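Local atomic coordinates of lactate racemase (Thermoanaerobacterium thermosaccharolyticum, PDB entry 2YJG), a protein that interconverts the D- and L-isomers of lactate, using a nickel pincer cofactor derived from nicotinic acid mononucleotide. Residues A[68-73]-A[101-106]; A[105-110]-A[134-139]; A[152-157]-A[190-195]; A[195-200]-A[353-358]. All coordinates share one frame; numbering follows the deposited sequence.

Interaction 1: A[68-73]-A[101-106]; sequences IITSDH and ILIATG
Ile68 to Ser71 and Ile101 to Ala104 run as neighbouring parallel strands, their axes 4.5 Å apart at closest and turned 37° from each other. Three backbone bonds zip them together: Leu102 N to Ile68 O, Thr70 N to Leu102 O, and Ala104 N to Thr70 O, the last the shortest at 2.7 Å. Side chains alternate between the two faces. On one, Ile69 places CG2 anti to the backbone N (CG1 at chi1 -60°), and this branch rests on Ala104 CB at 3.6 Å. On the other, Ile68 CD1 lies 4.4 Å from Ile101 CG1, while Thr70 OG1 bonds to Glu168. Asp72, by similarity a cofactor-binding residue, follows the strand; its CB is 3.7 Å from Ile103 CG2, and its carboxylate bonds to Thr74 and His108. The pair is the core of a right-handed beta-alpha-beta crossover through helix 79-91, whose Leu83, Leu87 and Ile90 pack on Ile68. Strand 164-170 flanks strand 66-71, strand 129-132 flanks strand 99-104 on its other edge, and Phe120 of helix 113-120 touches Thr70 and Ile103.

Interaction 2: A[105-110]-A[134-139]; sequences TGFHRG and DSRNSE
The Phe107 ring carries the guanidinium of Arg136 over one face: NH2 stands 3.5 Å above the ring plane, over the centre, and is nearly equidistant from all six carbons. The two planes are inclined by 63°, so this is a cation-pi contact made through one nitrogen and not a flat stack; Arg136 CZ lies 4.7 Å from the ring centroid. At the guanidinium edge, in plane, sits Phe107 O. NH1 and NH2 both donate to that single oxygen, each at 2.8 Å, in an end-on fork. NH2 approaches in the carbonyl plane, whereas NH1 comes from above it. An extended chain from CG to NE (chi3 -176°) sets NE well out from the backbone, and the guanidinium beyond it meets Phe107; one residue thus offers both its carbonyl and its ring to the same cation.

Next to this, Ser135 CB approaches Gly106 O at 3.2 Å, and a water links the loops, donating to Gly106 O and His108 O while accepting from Ser135 N. Asp134 OD1 accepts from Arg136 N, an Asx turn that shapes the second loop. Val193 and Leu197 of helix 193-198 also touch the Phe107 side chain. The type II' turn from Thr105 to His108, with Gly106 at positive phi, follows strand 99-104 and presents His108, by similarity a catalytic proton donor/acceptor, whose ND1 bonds to Asp72: an active-site loop at the C-terminal ends of the parallel strands of a mixed sheet.

Interaction 3: A[152-157]-A[190-195]; sequences KLEINK and IASVQC
Strand 152-156 meets the chain leading into helix 193-198 through a single backbone bridge, Ile155 with Ala191, where the CA atoms come within 4.3 Å. Two bonds flank it. Asn156 N donates to Ile190 O at 2.9 Å, and Ser192 N donates to Glu154 O at 3.1 Å, reaching that oxygen from above its carbonyl plane.

The side chains gather round Ser192 and Glu154. Glu154 is extended beyond CG (chi2 164°), and its OE1 accepts from Ser192 OG at 2.9 Å on the anti lone pair, the one turned from the other carboxylate oxygen. A water donates to the same OE1 at 2.6 Å. Ser192 is the N-cap of helix 193-198: with OG between the backbone N and the carbonyl carbon (chi1 68°), the hydroxyl accepts from Cys195 N while giving its proton to the glutamate. A carboxylate therefore lies beside a helix N-terminus, where the helix dipole would be expected to favour its negative charge. Within the first turn of the helix, Cys195 SG takes a weak, 3.3 Å bond from Glu154 N, tying the strand backbone to the helix side.

Farther along, Ile155 CD1 and Ile190 CD1 touch at 4.3 Å, and Ile190 continues onto Leu102 and Ala104 of strand 99-104. Asn156 brings its CB against that of Ile190, while its amide is taken up outside: OD1 caps the next helix at Leu158 N, and ND2 bonds to His133, which also binds Ala191 O. Across the other edge of strand 152-156 lies its antiparallel partner, strand 141-146.

Interaction 4: A[195-200]-A[353-358]; sequences CILANH and TLPDQW
The C-terminal part of helix 193-198 and the residues after it, in the N-terminal domain, meet the turn that opens helix 357-369 of the C-terminal domain, and His200, by similarity the ligand of the cofactor's nickel, lies at the junction. Its imidazole sits over one face of the Trp358 indole; the two planes are tilted by 37°, and the centroid of the histidine ring lies 4.1 Å from that of the indole six-membered ring. His200 CB also packs on the indole, 3.4 Å from Trp358 CE3. On the opposite face of the indole lies the backbone N of Asp356, offset toward the rim. Phe176 adds a third ring, meeting both His200 and Trp358.

Leu197 comes to the rim of the indole, crossing it at about a right angle: CD2 is near the ring plane, 3.8 Å from Trp358 CZ3, and the same methyl reaches Pro355 CG at 4.0 Å. Thr353 packs against the backbone carbonyls of Leu197 and His200, its CG2 3.3 Å from Leu197 O and 3.7 Å from His200 O. The turn itself is a type II turn from Leu354 to Gln357, braced by the Gln357 side chain, whose OE1 accepts from Leu354 N at 3.0 Å. A water donates to His200 O and accepts from Gln357 NE2.

With no clear direct hydrogen bond between the two segments, they are joined by apolar and aromatic contact and by this water bridge; the C-terminal domain thus contributes an aromatic face beside His200, and the hold between the segments is mainly non-polar.

The four contacts form a chain of neighbours leading from the mixed sheet of the N-terminal domain to the domain junction. Interaction 1 lies within that sheet, and interaction 2 takes over where its strand 99-104 gives way to a loop, sharing Thr105 and Gly106, with centres 11 Å apart. Interactions 2 and 3 are closest, at 9 Å, joined through Val193. Interaction 3 shares Cys195 and helix 193-198 with interaction 4, 13 Å away; interactions 1 and 4 are farthest apart, at 20 Å. The first three stay inside the N-terminal domain, whereas interaction 4 leaps 152 residues to the C-terminal one. Together they link Asp72, His108 and His200, residues assigned by similarity to the cofactor site and catalysis.

Interaction 1: A[68-73]-A[101-106]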
loop_
_atom_site.group_PDB
_atom_site.type_symbol
_atom_site.label_atom_id
_atom_site.label_comp_id
_atom_site.label_asym_id
_atom_site.label_seq_id
_atom_site.Cartn_x
_atom_site.Cartn_y
_atom_site.Cartn_z
ATOM N N ILE A 68 10.808 -5.167 13.440
ATOM C CA ILE A 68 11.892 -4.368 12.858
ATOM C C ILE A 68 11.445 -2.910 12.800
ATOM O O ILE A 68 10.425 -2.612 12.137
ATOM C CB ILE A 68 12.161 -4.716 11.435
ATOM C CG1 ILE A 68 12.470 -6.220 11.266
ATOM C CG2 ILE A 68 13.336 -3.882 10.854
ATOM C CD1 ILE A 68 12.503 -6.673 9.786
ATOM N N ILE A 69 12.235 -2.019 13.399
ATOM C CA ILE A 69 11.937 -0.593 13.337
ATOM C C ILE A 69 12.627 -0.064 12.090
ATOM O O ILE A 69 13.812 -0.385 11.840
ATOM C CB ILE A 69 12.423 0.197 14.543
ATOM C CG1 ILE A 69 11.769 -0.314 15.849
ATOM C CG2 ILE A 69 12.031 1.667 14.355
ATOM C CD1 ILE A 69 12.354 0.288 17.160
ATOM N N THR A 70 11.878 0.689 11.275
ATOM C CA THR A 70 12.411 1.316 10.097
ATOM C C THR A 70 12.117 2.799 10.142
ATOM O O THR A 70 11.226 3.255 10.886
ATOM C CB THR A 70 11.823 0.690 8.821
ATOM O OG1 THR A 70 12.623 1.050 7.670
ATOM C CG2 THR A 70 10.410 1.156 8.585
ATOM N N SER A 71 12.856 3.558 9.338
ATOM C CA SER A 71 12.660 4.979 9.229
ATOM C C SER A 71 11.461 5.393 8.361
ATOM O O SER A 71 10.925 4.650 7.557
ATOM C CB SER A 71 13.923 5.671 8.735
ATOM O OG SER A 71 14.975 5.566 9.694
ATOM N N ASP A 72 11.064 6.637 8.505
ATOM C CA ASP A 72 9.893 7.111 7.814
ATOM C C ASP A 72 10.160 7.673 6.434
ATOM O O ASP A 72 11.276 7.732 6.021
ATOM C CB ASP A 72 9.008 8.014 8.685
ATOM C CG ASP A 72 9.561 9.432 8.914
ATOM O OD1 ASP A 72 10.581 9.813 8.396
ATOM O OD2 ASP A 72 8.925 10.161 9.653
ATOM N N HIS A 73 9.074 7.987 5.724
ATOM C CA HIS A 73 9.084 8.618 4.390
ATOM C C HIS A 73 9.966 9.869 4.289
ATOM O O HIS A 73 10.404 10.209 3.185
ATOM C CB HIS A 73 7.632 9.003 3.961
ATOM C CG HIS A 73 6.974 9.962 4.911
ATOM N ND1 HIS A 73 6.687 9.633 6.221
ATOM C CD2 HIS A 73 6.582 11.249 4.760
ATOM C CE1 HIS A 73 6.157 10.674 6.837
ATOM N NE2 HIS A 73 6.095 11.674 5.976
ATOM N N ILE A 101 6.855 -4.601 10.872
ATOM C CA ILE A 101 7.765 -3.535 10.525
ATOM C C ILE A 101 7.108 -2.284 11.053
ATOM O O ILE A 101 6.072 -1.885 10.567
ATOM C CB ILE A 101 8.040 -3.527 9.001
ATOM C CG1 ILE A 101 8.674 -4.866 8.586
ATOM C CG2 ILE A 101 8.999 -2.452 8.617
ATOM C CD1 ILE A 101 8.651 -5.135 7.095
ATOM N N LEU A 102 7.744 -1.665 12.021
ATOM C CA LEU A 102 7.209 -0.501 12.731
ATOM C C LEU A 102 7.934 0.717 12.210
ATOM O O LEU A 102 9.149 0.798 12.354
ATOM C CB LEU A 102 7.522 -0.649 14.222
ATOM C CG LEU A 102 7.060 0.469 15.182
ATOM C CD1 LEU A 102 5.553 0.904 14.981
ATOM C CD2 LEU A 102 7.381 0.077 16.577
ATOM N N ILE A 103 7.191 1.671 11.639
ATOM C CA ILE A 103 7.773 2.885 11.031
ATOM C C ILE A 103 7.976 3.932 12.138
ATOM O O ILE A 103 7.011 4.322 12.804
ATOM C CB ILE A 103 6.856 3.466 9.948
ATOM C CG1 ILE A 103 6.545 2.442 8.870
ATOM C CG2 ILE A 103 7.447 4.745 9.315
ATOM C CD1 ILE A 103 7.732 2.006 8.117
ATOM N N ALA A 104 9.218 4.368 12.325
ATOM C CA ALA A 104 9.609 5.300 13.398
ATOM C C ALA A 104 9.381 6.701 12.904
ATOM O O ALA A 104 10.269 7.304 12.318
ATOM C CB ALA A 104 11.130 5.120 13.726
ATOM N N THR A 105 8.211 7.243 13.180
ATOM C CA THR A 105 7.823 8.571 12.702
ATOM C C THR A 105 8.264 9.673 13.614
ATOM O O THR A 105 8.200 10.840 13.228
ATOM C CB THR A 105 6.285 8.630 12.646
ATOM O OG1 THR A 105 5.812 8.205 13.933
ATOM C CG2 THR A 105 5.744 7.641 11.596
ATOM N N GLY A 106 8.782 9.300 14.792
ATOM C CA GLY A 106 9.087 10.244 15.871
ATOM C C GLY A 106 7.885 11.129 16.120
ATOM O O GLY A 106 6.790 10.656 16.365
#

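Interaction 2: A[105-110]-A[134-139]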
loop_
_atom_site.group_PDB
_atom_site.type_symbol
_atom_site.label_atom_id
_atom_site.label_comp_id
_atom_site.label_asym_id
_atom_site.label_seq_id
_atom_site.Cartn_x
_atom_site.Cartn_y
_atom_site.Cartn_z
ATOM N N THR A 105 8.211 7.243 13.180
ATOM C CA THR A 105 7.823 8.571 12.702
ATOM C C THR A 105 8.264 9.673 13.614
ATOM O O THR A 105 8.200 10.840 13.228
ATOM C CB THR A 105 6.285 8.630 12.646
ATOM O OG1 THR A 105 5.812 8.205 13.933
ATOM C CG2 THR A 105 5.744 7.641 11.596
ATOM N N GLY A 106 8.782 9.300 14.792
ATOM C CA GLY A 106 9.087 10.244 15.871
ATOM C C GLY A 106 7.885 11.129 16.120
ATOM O O GLY A 106 6.790 10.656 16.365
ATOM N N PHE A 107 8.137 12.420 15.978
ATOM C CA PHE A 107 7.222 13.508 16.197
ATOM C C PHE A 107 6.309 13.696 14.993
ATOM O O PHE A 107 5.292 14.356 15.089
ATOM C CB PHE A 107 8.125 14.774 16.371
ATOM C CG PHE A 107 7.399 16.012 16.769
ATOM C CD1 PHE A 107 6.990 16.196 18.084
ATOM C CD2 PHE A 107 7.174 17.024 15.850
ATOM C CE1 PHE A 107 6.332 17.362 18.474
ATOM C CE2 PHE A 107 6.496 18.215 16.224
ATOM C CZ PHE A 107 6.080 18.383 17.531
ATOM N N HIS A 108 6.678 13.137 13.838
ATOM C CA HIS A 108 6.022 13.497 12.602
ATOM C C HIS A 108 4.609 12.918 12.496
ATOM O O HIS A 108 4.216 11.953 13.186
ATOM C CB HIS A 108 6.804 13.040 11.342
ATOM C CG HIS A 108 8.234 13.472 11.301
ATOM N ND1 HIS A 108 9.223 12.683 10.750
ATOM C CD2 HIS A 108 8.849 14.592 11.747
ATOM C CE1 HIS A 108 10.390 13.288 10.886
ATOM N NE2 HIS A 108 10.189 14.457 11.470
ATOM N N ARG A 109 3.863 13.499 11.578
ATOM C CA ARG A 109 2.591 12.932 11.201
ATOM C C ARG A 109 2.833 11.579 10.517
ATOM O O ARG A 109 3.869 11.353 9.883
ATOM C CB ARG A 109 1.867 13.864 10.251
ATOM C CG ARG A 109 2.721 14.249 9.076
ATOM C CD ARG A 109 2.025 14.015 7.772
ATOM N NE ARG A 109 2.983 14.252 6.685
ATOM C CZ ARG A 109 3.476 13.327 5.866
ATOM N NH1 ARG A 109 3.093 12.051 5.953
ATOM N NH2 ARG A 109 4.342 13.705 4.934
ATOM N N GLY A 110 1.862 10.696 10.646
ATOM C CA GLY A 110 1.962 9.368 10.087
ATOM C C GLY A 110 2.232 9.327 8.599
ATOM O O GLY A 110 1.741 10.148 7.850
ATOM N N ASP A 134 2.573 6.181 16.173
ATOM C CA ASP A 134 1.883 7.466 16.431
ATOM C C ASP A 134 2.267 7.908 17.854
ATOM O O ASP A 134 1.867 7.322 18.877
ATOM C CB ASP A 134 0.383 7.304 16.255
ATOM C CG ASP A 134 -0.394 8.554 16.553
ATOM O OD1 ASP A 134 0.201 9.668 16.774
ATOM O OD2 ASP A 134 -1.648 8.378 16.575
ATOM N N SER A 135 3.135 8.908 17.866
ATOM C CA SER A 135 3.705 9.423 19.109
ATOM C C SER A 135 2.611 10.118 19.937
ATOM O O SER A 135 2.805 10.341 21.125
ATOM C CB SER A 135 4.821 10.405 18.838
ATOM O OG SER A 135 4.346 11.584 18.197
ATOM N N ARG A 136 1.490 10.450 19.296
ATOM C CA ARG A 136 0.411 11.166 19.972
ATOM C C ARG A 136 -0.716 10.266 20.511
ATOM O O ARG A 136 -1.647 10.775 21.164
ATOM C CB ARG A 136 -0.133 12.241 19.060
ATOM C CG ARG A 136 0.875 13.319 18.782
ATOM C CD ARG A 136 0.435 14.326 17.749
ATOM N NE ARG A 136 1.513 15.288 17.480
ATOM C CZ ARG A 136 2.574 15.046 16.714
ATOM N NH1 ARG A 136 2.713 13.883 16.103
ATOM N NH2 ARG A 136 3.504 15.982 16.562
ATOM N N ASN A 137 -0.614 8.952 20.296
ATOM C CA ASN A 137 -1.586 7.992 20.816
ATOM C C ASN A 137 -1.102 7.276 22.061
ATOM O O ASN A 137 -0.453 6.248 21.982
ATOM C CB ASN A 137 -2.000 6.948 19.756
ATOM C CG ASN A 137 -3.180 6.062 20.220
ATOM O OD1 ASN A 137 -3.754 6.270 21.286
ATOM N ND2 ASN A 137 -3.506 5.052 19.424
ATOM N N SER A 138 -1.490 7.810 23.213
ATOM C CA SER A 138 -1.023 7.329 24.503
ATOM C C SER A 138 -1.372 5.886 24.780
ATOM O O SER A 138 -0.632 5.208 25.483
ATOM C CB SER A 138 -1.604 8.204 25.607
ATOM O OG SER A 138 -1.686 9.545 25.139
ATOM N N GLU A 139 -2.485 5.424 24.215
ATOM C CA GLU A 139 -2.975 4.065 24.401
ATOM C C GLU A 139 -2.012 3.044 23.823
ATOM O O GLU A 139 -1.904 1.903 24.335
ATOM C CB GLU A 139 -4.347 3.906 23.725
ATOM C CG GLU A 139 -5.092 2.573 24.007
ATOM C CD GLU A 139 -6.296 2.362 23.064
ATOM O OE1 GLU A 139 -6.854 3.374 22.548
ATOM O OE2 GLU A 139 -6.657 1.192 22.821
HETATM O O HOH W 1 4.118 10.483 15.680
#

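Interaction 3: A[152-157]-A[190-195]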
loop_
_atom_site.group_PDB
_atom_site.type_symbol
_atom_site.label_atom_id
_atom_site.label_comp_id
_atom_site.label_asym_id
_atom_site.label_seq_id
_atom_site.Cartn_x
_atom_site.Cartn_y
_atom_site.Cartn_z
ATOM N N LYS A 152 10.798 10.390 32.425
ATOM C CA LYS A 152 10.103 9.159 32.041
ATOM C C LYS A 152 10.441 8.778 30.582
ATOM O O LYS A 152 10.757 9.660 29.759
ATOM C CB LYS A 152 8.599 9.361 32.127
ATOM C CG LYS A 152 8.020 9.217 33.504
ATOM C CD LYS A 152 6.512 9.536 33.481
ATOM C CE LYS A 152 6.023 9.888 34.862
ATOM N NZ LYS A 152 6.632 8.943 35.803
ATOM N N LEU A 153 10.352 7.487 30.295
ATOM C CA LEU A 153 10.574 6.938 28.963
ATOM C C LEU A 153 9.330 6.134 28.553
ATOM O O LEU A 153 8.980 5.144 29.208
ATOM C CB LEU A 153 11.816 6.044 28.986
ATOM C CG LEU A 153 12.122 5.261 27.704
ATOM C CD1 LEU A 153 12.229 6.318 26.594
ATOM C CD2 LEU A 153 13.361 4.403 27.813
ATOM N N GLU A 154 8.630 6.591 27.522
ATOM C CA GLU A 154 7.426 5.911 27.028
ATOM C C GLU A 154 7.690 5.566 25.591
ATOM O O GLU A 154 8.046 6.465 24.815
ATOM C CB GLU A 154 6.215 6.837 27.137
ATOM C CG GLU A 154 6.116 7.408 28.583
ATOM C CD GLU A 154 5.224 8.607 28.754
ATOM O OE1 GLU A 154 5.059 9.416 27.816
ATOM O OE2 GLU A 154 4.688 8.742 29.891
ATOM N N ILE A 155 7.577 4.290 25.240
ATOM C CA ILE A 155 7.736 3.892 23.834
ATOM C C ILE A 155 6.551 3.059 23.300
ATOM O O ILE A 155 5.725 2.574 24.077
ATOM C CB ILE A 155 9.082 3.275 23.554
ATOM C CG1 ILE A 155 9.320 1.956 24.314
ATOM C CG2 ILE A 155 10.225 4.271 23.942
ATOM C CD1 ILE A 155 10.417 1.116 23.739
ATOM N N ASN A 156 6.471 2.924 21.982
ATOM C CA ASN A 156 5.434 2.087 21.345
ATOM C C ASN A 156 5.377 0.664 21.942
ATOM O O ASN A 156 6.407 -0.068 22.016
ATOM C CB ASN A 156 5.712 2.004 19.849
ATOM C CG ASN A 156 4.510 1.611 19.024
ATOM O OD1 ASN A 156 4.005 0.479 19.116
ATOM N ND2 ASN A 156 4.077 2.522 18.168
ATOM N N LYS A 157 4.160 0.289 22.349
ATOM C CA LYS A 157 3.891 -1.023 22.969
ATOM C C LYS A 157 4.306 -2.237 22.139
ATOM O O LYS A 157 4.730 -3.243 22.662
ATOM C CB LYS A 157 2.376 -1.160 23.269
ATOM C CG LYS A 157 2.120 -1.724 24.683
ATOM C CD LYS A 157 0.660 -1.507 25.199
ATOM C CE LYS A 157 -0.409 -1.884 24.161
ATOM N NZ LYS A 157 -1.845 -1.729 24.682
ATOM N N ILE A 190 10.365 5.952 18.067
ATOM C CA ILE A 190 9.106 5.266 18.481
ATOM C C ILE A 190 8.684 5.692 19.892
ATOM O O ILE A 190 8.077 4.938 20.585
ATOM C CB ILE A 190 9.194 3.730 18.353
ATOM C CG1 ILE A 190 10.287 3.092 19.288
ATOM C CG2 ILE A 190 9.351 3.347 16.886
ATOM C CD1 ILE A 190 10.093 1.564 19.467
ATOM N N ALA A 191 9.034 6.909 20.286
ATOM C CA ALA A 191 8.751 7.455 21.629
ATOM C C ALA A 191 7.540 8.335 21.613
ATOM O O ALA A 191 7.049 8.750 20.546
ATOM C CB ALA A 191 9.927 8.310 22.129
ATOM N N SER A 192 7.056 8.635 22.810
ATOM C CA SER A 192 5.899 9.556 22.971
ATOM C C SER A 192 6.276 10.978 22.653
ATOM O O SER A 192 7.450 11.363 22.832
ATOM C CB SER A 192 5.377 9.499 24.405
ATOM O OG SER A 192 6.301 10.046 25.313
ATOM N N VAL A 193 5.306 11.784 22.191
ATOM C CA VAL A 193 5.632 13.182 21.802
ATOM C C VAL A 193 6.305 13.898 23.007
ATOM O O VAL A 193 7.232 14.657 22.831
ATOM C CB VAL A 193 4.438 14.004 21.263
ATOM C CG1 VAL A 193 4.862 15.429 20.932
ATOM C CG2 VAL A 193 3.829 13.372 20.024
ATOM N N GLN A 194 5.840 13.631 24.219
ATOM C CA GLN A 194 6.390 14.300 25.410
ATOM C C GLN A 194 7.829 13.919 25.632
ATOM O O GLN A 194 8.659 14.764 25.933
ATOM C CB GLN A 194 5.541 13.957 26.645
ATOM C CG GLN A 194 5.898 14.707 27.941
ATOM C CD GLN A 194 4.845 14.524 29.124
ATOM O OE1 GLN A 194 3.665 14.195 28.907
ATOM N NE2 GLN A 194 5.301 14.771 30.364
ATOM N N CYS A 195 8.159 12.640 25.463
ATOM C CA CYS A 195 9.522 12.220 25.623
ATOM C C CYS A 195 10.398 12.847 24.553
ATOM O O CYS A 195 11.522 13.229 24.823
ATOM C CB CYS A 195 9.646 10.702 25.565
ATOM S SG CYS A 195 8.911 9.823 26.997
HETATM O O HOH W 2 3.228 11.170 27.468
#

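Interaction 4: A[195-200]-A[353-358]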
loop_
_atom_site.group_PDB
_atom_site.type_symbol
_atom_site.label_atom_id
_atom_site.label_comp_id
_atom_site.label_asym_id
_atom_site.label_seq_id
_atom_site.Cartn_x
_atom_site.Cartn_y
_atom_site.Cartn_z
ATOM N N CYS A 195 8.159 12.640 25.463
ATOM C CA CYS A 195 9.522 12.220 25.623
ATOM C C CYS A 195 10.398 12.847 24.553
ATOM O O CYS A 195 11.522 13.229 24.823
ATOM C CB CYS A 195 9.646 10.702 25.565
ATOM S SG CYS A 195 8.911 9.823 26.997
ATOM N N ILE A 196 9.875 12.964 23.340
ATOM C CA ILE A 196 10.644 13.538 22.246
ATOM C C ILE A 196 10.965 14.987 22.555
ATOM O O ILE A 196 12.098 15.427 22.456
ATOM C CB ILE A 196 9.902 13.388 20.901
ATOM C CG1 ILE A 196 9.765 11.883 20.550
ATOM C CG2 ILE A 196 10.645 14.103 19.834
ATOM C CD1 ILE A 196 8.874 11.537 19.295
ATOM N N LEU A 197 9.960 15.750 22.927
ATOM C CA LEU A 197 10.179 17.162 23.209
ATOM C C LEU A 197 11.169 17.303 24.363
ATOM O O LEU A 197 12.083 18.140 24.296
ATOM C CB LEU A 197 8.820 17.823 23.516
ATOM C CG LEU A 197 7.907 18.012 22.344
ATOM C CD1 LEU A 197 6.488 18.506 22.669
ATOM C CD2 LEU A 197 8.483 19.028 21.334
ATOM N N ALA A 198 11.075 16.486 25.392
ATOM C CA ALA A 198 11.991 16.573 26.572
ATOM C C ALA A 198 13.438 16.315 26.164
ATOM O O ALA A 198 14.359 16.914 26.702
ATOM C CB ALA A 198 11.590 15.582 27.698
ATOM N N ASN A 199 13.620 15.455 25.162
ATOM C CA ASN A 199 14.923 15.104 24.635
ATOM C C ASN A 199 15.521 16.288 23.807
ATOM O O ASN A 199 16.699 16.252 23.423
ATOM C CB ASN A 199 14.830 13.782 23.863
ATOM C CG ASN A 199 16.184 13.197 23.491
ATOM O OD1 ASN A 199 16.446 13.022 22.299
ATOM N ND2 ASN A 199 17.043 12.926 24.477
ATOM N N HIS A 200 14.751 17.354 23.585
ATOM C CA HIS A 200 15.244 18.548 22.895
ATOM C C HIS A 200 15.267 19.770 23.856
ATOM O O HIS A 200 15.356 20.933 23.392
ATOM C CB HIS A 200 14.365 18.871 21.699
ATOM C CG HIS A 200 14.364 17.835 20.627
ATOM N ND1 HIS A 200 15.010 18.008 19.413
ATOM C CD2 HIS A 200 13.726 16.651 20.540
ATOM C CE1 HIS A 200 14.777 16.964 18.635
ATOM N NE2 HIS A 200 14.032 16.109 19.305
ATOM N N THR A 353 9.417 22.109 26.856
ATOM C CA THR A 353 9.988 22.258 25.504
ATOM C C THR A 353 8.870 22.263 24.464
ATOM O O THR A 353 8.059 21.381 24.396
ATOM C CB THR A 353 10.964 21.112 25.210
ATOM O OG1 THR A 353 11.896 20.952 26.298
ATOM C CG2 THR A 353 11.676 21.406 23.895
ATOM N N LEU A 354 8.835 23.276 23.624
ATOM C CA LEU A 354 7.863 23.383 22.551
ATOM C C LEU A 354 8.440 23.102 21.177
ATOM O O LEU A 354 9.658 23.344 20.895
ATOM C CB LEU A 354 7.260 24.769 22.575
ATOM C CG LEU A 354 6.432 25.055 23.847
ATOM C CD1 LEU A 354 6.134 26.493 23.964
ATOM C CD2 LEU A 354 5.152 24.191 23.785
ATOM N N PRO A 355 7.590 22.632 20.273
ATOM C CA PRO A 355 8.106 22.362 18.915
ATOM C C PRO A 355 8.833 23.585 18.320
ATOM O O PRO A 355 8.440 24.724 18.531
ATOM C CB PRO A 355 6.813 22.016 18.113
ATOM C CG PRO A 355 5.920 21.362 19.250
ATOM C CD PRO A 355 6.128 22.358 20.354
ATOM N N ASP A 356 9.948 23.303 17.653
ATOM C CA ASP A 356 10.821 24.267 16.980
ATOM C C ASP A 356 11.828 24.984 17.931
ATOM O O ASP A 356 12.766 25.618 17.429
ATOM C CB ASP A 356 10.038 25.375 16.240
ATOM C CG ASP A 356 9.251 24.904 15.008
ATOM O OD1 ASP A 356 9.195 23.665 14.669
ATOM O OD2 ASP A 356 8.668 25.842 14.361
ATOM N N GLN A 357 11.654 24.904 19.255
ATOM C CA GLN A 357 12.400 25.803 20.125
ATOM C C GLN A 357 13.923 25.562 20.028
ATOM O O GLN A 357 14.716 26.501 20.103
ATOM C CB GLN A 357 11.887 25.723 21.574
ATOM C CG GLN A 357 12.411 24.659 22.425
ATOM C CD GLN A 357 12.127 24.920 23.938
ATOM O OE1 GLN A 357 10.993 25.301 24.315
ATOM N NE2 GLN A 357 13.130 24.664 24.785
ATOM N N TRP A 358 14.310 24.306 19.873
ATOM C CA TRP A 358 15.713 23.936 19.876
ATOM C C TRP A 358 16.460 24.522 18.641
ATOM O O TRP A 358 17.648 24.833 18.692
ATOM C CB TRP A 358 15.838 22.427 19.966
ATOM C CG TRP A 358 15.084 21.662 18.929
ATOM C CD1 TRP A 358 15.531 21.277 17.717
ATOM C CD2 TRP A 358 13.735 21.210 19.028
ATOM N NE1 TRP A 358 14.549 20.600 17.028
ATOM C CE2 TRP A 358 13.428 20.551 17.827
ATOM C CE3 TRP A 358 12.757 21.325 19.999
ATOM C CZ2 TRP A 358 12.165 19.981 17.578
ATOM C CZ3 TRP A 358 11.551 20.718 19.794
ATOM C CH2 TRP A 358 11.252 20.043 18.595
HETATM O O HOH W 3 15.414 23.665 23.374
#